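Local coordinates for protein EmGH1 (Erythrobacter marinus, PDB 5Z87) that probably hydrolyses beta-glucosidic bonds as a member of glycoside hydrolase family 3, at residues A210-A218 with N226-H234. Sequence-based numbering, arbitrary orientation.
Sequences AIVEGLQGA and NRIATSVKH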
loop_
_atom_site.group_PDB
_atom_site.type_symbol
_atom_site.label_atom_id
_atom_site.label_comp_id
_atom_site.label_asym_id
_atom_site.label_seq_id
_atom_site.Cartn_x
_atom_site.Cartn_y
_atom_site.Cartn_z
ATOM N N ALA A 210 -20.571 -16.701 13.205
ATOM C CA ALA A 210 -20.687 -17.290 14.534
ATOM C C ALA A 210 -20.910 -16.215 15.592
ATOM O O ALA A 210 -21.680 -16.421 16.536
ATOM C CB ALA A 210 -19.446 -18.121 14.858
ATOM N N ILE A 211 -20.248 -15.065 15.445
ATOM C CA ILE A 211 -20.452 -13.947 16.364
ATOM C C ILE A 211 -21.884 -13.443 16.280
ATOM O O ILE A 211 -22.533 -13.196 17.303
ATOM C CB ILE A 211 -19.460 -12.803 16.073
ATOM C CG1 ILE A 211 -18.007 -13.255 16.231
ATOM C CG2 ILE A 211 -19.756 -11.587 16.992
ATOM C CD1 ILE A 211 -17.013 -12.322 15.529
ATOM N N VAL A 212 -22.379 -13.220 15.061
ATOM C CA VAL A 212 -23.731 -12.690 14.916
ATOM C C VAL A 212 -24.736 -13.687 15.476
ATOM O O VAL A 212 -25.657 -13.318 16.213
ATOM C CB VAL A 212 -24.039 -12.335 13.444
ATOM C CG1 VAL A 212 -25.509 -11.917 13.276
ATOM C CG2 VAL A 212 -23.136 -11.220 12.947
ATOM N N GLU A 213 -24.547 -14.970 15.176
ATOM C CA GLU A 213 -25.485 -15.968 15.660
ATOM C C GLU A 213 -25.333 -16.222 17.158
ATOM O O GLU A 213 -26.275 -16.717 17.782
ATOM C CB GLU A 213 -25.340 -17.245 14.818
ATOM C CG GLU A 213 -25.897 -17.026 13.391
ATOM C CD GLU A 213 -25.722 -18.199 12.434
ATOM O OE1 GLU A 213 -24.608 -18.775 12.350
ATOM O OE2 GLU A 213 -26.708 -18.519 11.731
ATOM N N GLY A 214 -24.194 -15.861 17.755
ATOM C CA GLY A 214 -24.061 -15.885 19.200
ATOM C C GLY A 214 -24.702 -14.691 19.880
ATOM O O GLY A 214 -25.369 -14.838 20.906
ATOM N N LEU A 215 -24.510 -13.493 19.324
ATOM C CA LEU A 215 -25.044 -12.291 19.958
ATOM C C LEU A 215 -26.547 -12.133 19.723
ATOM O O LEU A 215 -27.267 -11.660 20.608
ATOM C CB LEU A 215 -24.294 -11.056 19.452
ATOM C CG LEU A 215 -22.919 -10.786 20.069
ATOM C CD1 LEU A 215 -22.183 -9.698 19.277
ATOM C CD2 LEU A 215 -23.050 -10.388 21.541
ATOM N N GLN A 216 -27.033 -12.503 18.538
ATOM C CA GLN A 216 -28.431 -12.318 18.169
ATOM C C GLN A 216 -29.256 -13.588 18.276
ATOM O O GLN A 216 -30.488 -13.504 18.275
ATOM C CB GLN A 216 -28.554 -11.802 16.724
ATOM C CG GLN A 216 -28.041 -10.386 16.490
ATOM C CD GLN A 216 -28.532 -9.779 15.172
ATOM O OE1 GLN A 216 -28.479 -8.558 14.979
ATOM N NE2 GLN A 216 -29.016 -10.630 14.262
ATOM N N GLY A 217 -28.619 -14.755 18.347
ATOM C CA GLY A 217 -29.305 -16.010 18.133
ATOM C C GLY A 217 -29.380 -16.350 16.658
ATOM O O GLY A 217 -29.099 -15.538 15.771
ATOM N N ALA A 218 -29.771 -17.590 16.394
ATOM C CA ALA A 218 -30.011 -18.021 15.031
ATOM C C ALA A 218 -31.090 -17.142 14.392
ATOM O O ALA A 218 -32.019 -16.706 15.076
ATOM C CB ALA A 218 -30.434 -19.488 15.024
ATOM N N ASN A 226 -32.633 -12.336 25.933
ATOM C CA ASN A 226 -31.232 -12.289 26.343
ATOM C C ASN A 226 -30.270 -12.337 25.151
ATOM O O ASN A 226 -29.126 -12.787 25.279
ATOM C CB ASN A 226 -30.928 -13.404 27.349
ATOM C CG ASN A 226 -31.649 -13.193 28.675
ATOM O OD1 ASN A 226 -31.726 -12.068 29.188
ATOM N ND2 ASN A 226 -32.189 -14.269 29.229
ATOM N N ARG A 227 -30.732 -11.876 23.994
ATOM C CA ARG A 227 -29.909 -11.593 22.827
ATOM C C ARG A 227 -29.940 -10.098 22.563
ATOM O O ARG A 227 -30.759 -9.370 23.124
ATOM C CB ARG A 227 -30.403 -12.363 21.595
ATOM C CG ARG A 227 -30.500 -13.861 21.786
ATOM C CD ARG A 227 -29.155 -14.493 22.116
ATOM N NE ARG A 227 -29.318 -15.916 22.396
ATOM C CZ ARG A 227 -28.466 -16.861 22.023
ATOM N NH1 ARG A 227 -28.724 -18.121 22.329
ATOM N NH2 ARG A 227 -27.357 -16.552 21.355
ATOM N N ILE A 228 -29.019 -9.631 21.714
ATOM C CA ILE A 228 -28.910 -8.216 21.374
ATOM C C ILE A 228 -28.615 -8.104 19.882
ATOM O O ILE A 228 -28.142 -9.047 19.248
ATOM C CB ILE A 228 -27.811 -7.491 22.193
ATOM C CG1 ILE A 228 -26.408 -7.951 21.746
ATOM C CG2 ILE A 228 -28.001 -7.729 23.694
ATOM C CD1 ILE A 228 -25.245 -7.185 22.405
ATOM N N ALA A 229 -28.888 -6.928 19.329
ATOM C CA ALA A 229 -28.593 -6.660 17.927
ATOM C C ALA A 229 -27.099 -6.417 17.705
ATOM O O ALA A 229 -26.436 -5.732 18.495
ATOM C CB ALA A 229 -29.396 -5.449 17.440
ATOM N N THR A 230 -26.575 -6.986 16.626
ATOM C CA THR A 230 -25.225 -6.695 16.147
ATOM C C THR A 230 -25.263 -5.541 15.153
ATOM O O THR A 230 -26.215 -5.403 14.380
ATOM C CB THR A 230 -24.606 -7.915 15.454
ATOM O OG1 THR A 230 -25.490 -8.382 14.425
ATOM C CG2 THR A 230 -24.369 -9.036 16.435
ATOM N N SER A 231 -24.216 -4.715 15.172
ATOM C CA SER A 231 -23.958 -3.729 14.121
ATOM C C SER A 231 -22.580 -4.034 13.529
ATOM O O SER A 231 -21.557 -3.554 14.020
ATOM C CB SER A 231 -24.029 -2.295 14.657
ATOM O OG SER A 231 -25.062 -2.164 15.615
ATOM N N VAL A 232 -22.546 -4.827 12.459
ATOM C CA VAL A 232 -21.264 -5.237 11.900
ATOM C C VAL A 232 -20.558 -4.024 11.304
ATOM O O VAL A 232 -21.182 -3.167 10.661
ATOM C CB VAL A 232 -21.468 -6.358 10.870
ATOM C CG1 VAL A 232 -21.946 -7.619 11.578
ATOM C CG2 VAL A 232 -22.498 -5.931 9.826
ATOM N N LYS A 233 -19.251 -3.925 11.549
ATOM C CA LYS A 233 -18.484 -2.737 11.210
ATOM C C LYS A 233 -17.106 -3.180 10.726
ATOM O O LYS A 233 -16.701 -4.321 10.966
ATOM C CB LYS A 233 -18.395 -1.802 12.420
ATOM C CG LYS A 233 -17.672 -2.419 13.605
ATOM C CD LYS A 233 -17.610 -1.476 14.782
ATOM C CE LYS A 233 -16.571 -1.960 15.803
ATOM N NZ LYS A 233 -16.693 -1.277 17.147
ATOM N N HIS A 234 -16.380 -2.300 10.018
ATOM C CA HIS A 234 -16.812 -0.987 9.550
ATOM C C HIS A 234 -16.936 -0.968 8.027
ATOM O O HIS A 234 -15.940 -1.141 7.335
ATOM C CB HIS A 234 -15.831 0.093 9.999
ATOM C CG HIS A 234 -15.447 0.012 11.443
ATOM N ND1 HIS A 234 -14.615 -0.969 11.941
ATOM C CD2 HIS A 234 -15.755 0.815 12.492
ATOM C CE1 HIS A 234 -14.433 -0.772 13.235
ATOM N NE2 HIS A 234 -15.108 0.308 13.593
HETATM O O HOH W 1 -26.419 -18.729 19.275
#
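Q216, late in helix 201-216, reaches T230 of strand 229-235, where its OE1 accepts the backbone N-H of T230, N to OE1 3.0 Å. This N-H points almost straight at the oxygen (166°). T230 OG1 lies equally near OE1, but that bond is weak and its proton unsettled; the stronger partner of this hydroxyl is S274 OG. The Q216 chain runs extended beyond CG (chi2 -164°), which carries the amide past the I228 carbonyl, with CG only 3.1 Å from I228 O. One residue earlier, L215 O accepts the N-H of I228, N to O 2.9 Å and almost straight. Beside these bonds apolar branches meet: T230 CG2 lies 3.6 Å from both CB and CD1 of L215, L215 CD2 touches I228 CD1, and V212 CG2 meets V232 CG1 at 4.0 Å. R227 bends at chi2, laying its aliphatic part along the carbonyls of L215 and Q216; its NH2 makes a short but bent, weak bond to G214 O, and a water links NH2 to E213 O. Helix 201-216 leads through a short loop into the strand, nearly antiparallel to it (152° between the local axes), a helix-to-strand connection of the TIM-barrel-like N-terminal domain, in which helices pack outside the parallel strands. G217 is the first residue to leave helical backbone angles, its positive phi calling for glycine, and its CA lies over one face of the R227 guanidinium. Farther out, I275 N also donates to Q216 OE1 while NE2 binds G273 O, tying this part of the helix to the approach of strand 276-279; an alanine in place of Q216 would probably leave T230 N, I275 N and G273 O without this shared partner. E163 of helix 155-171 forms a salt bridge with R227 NH1.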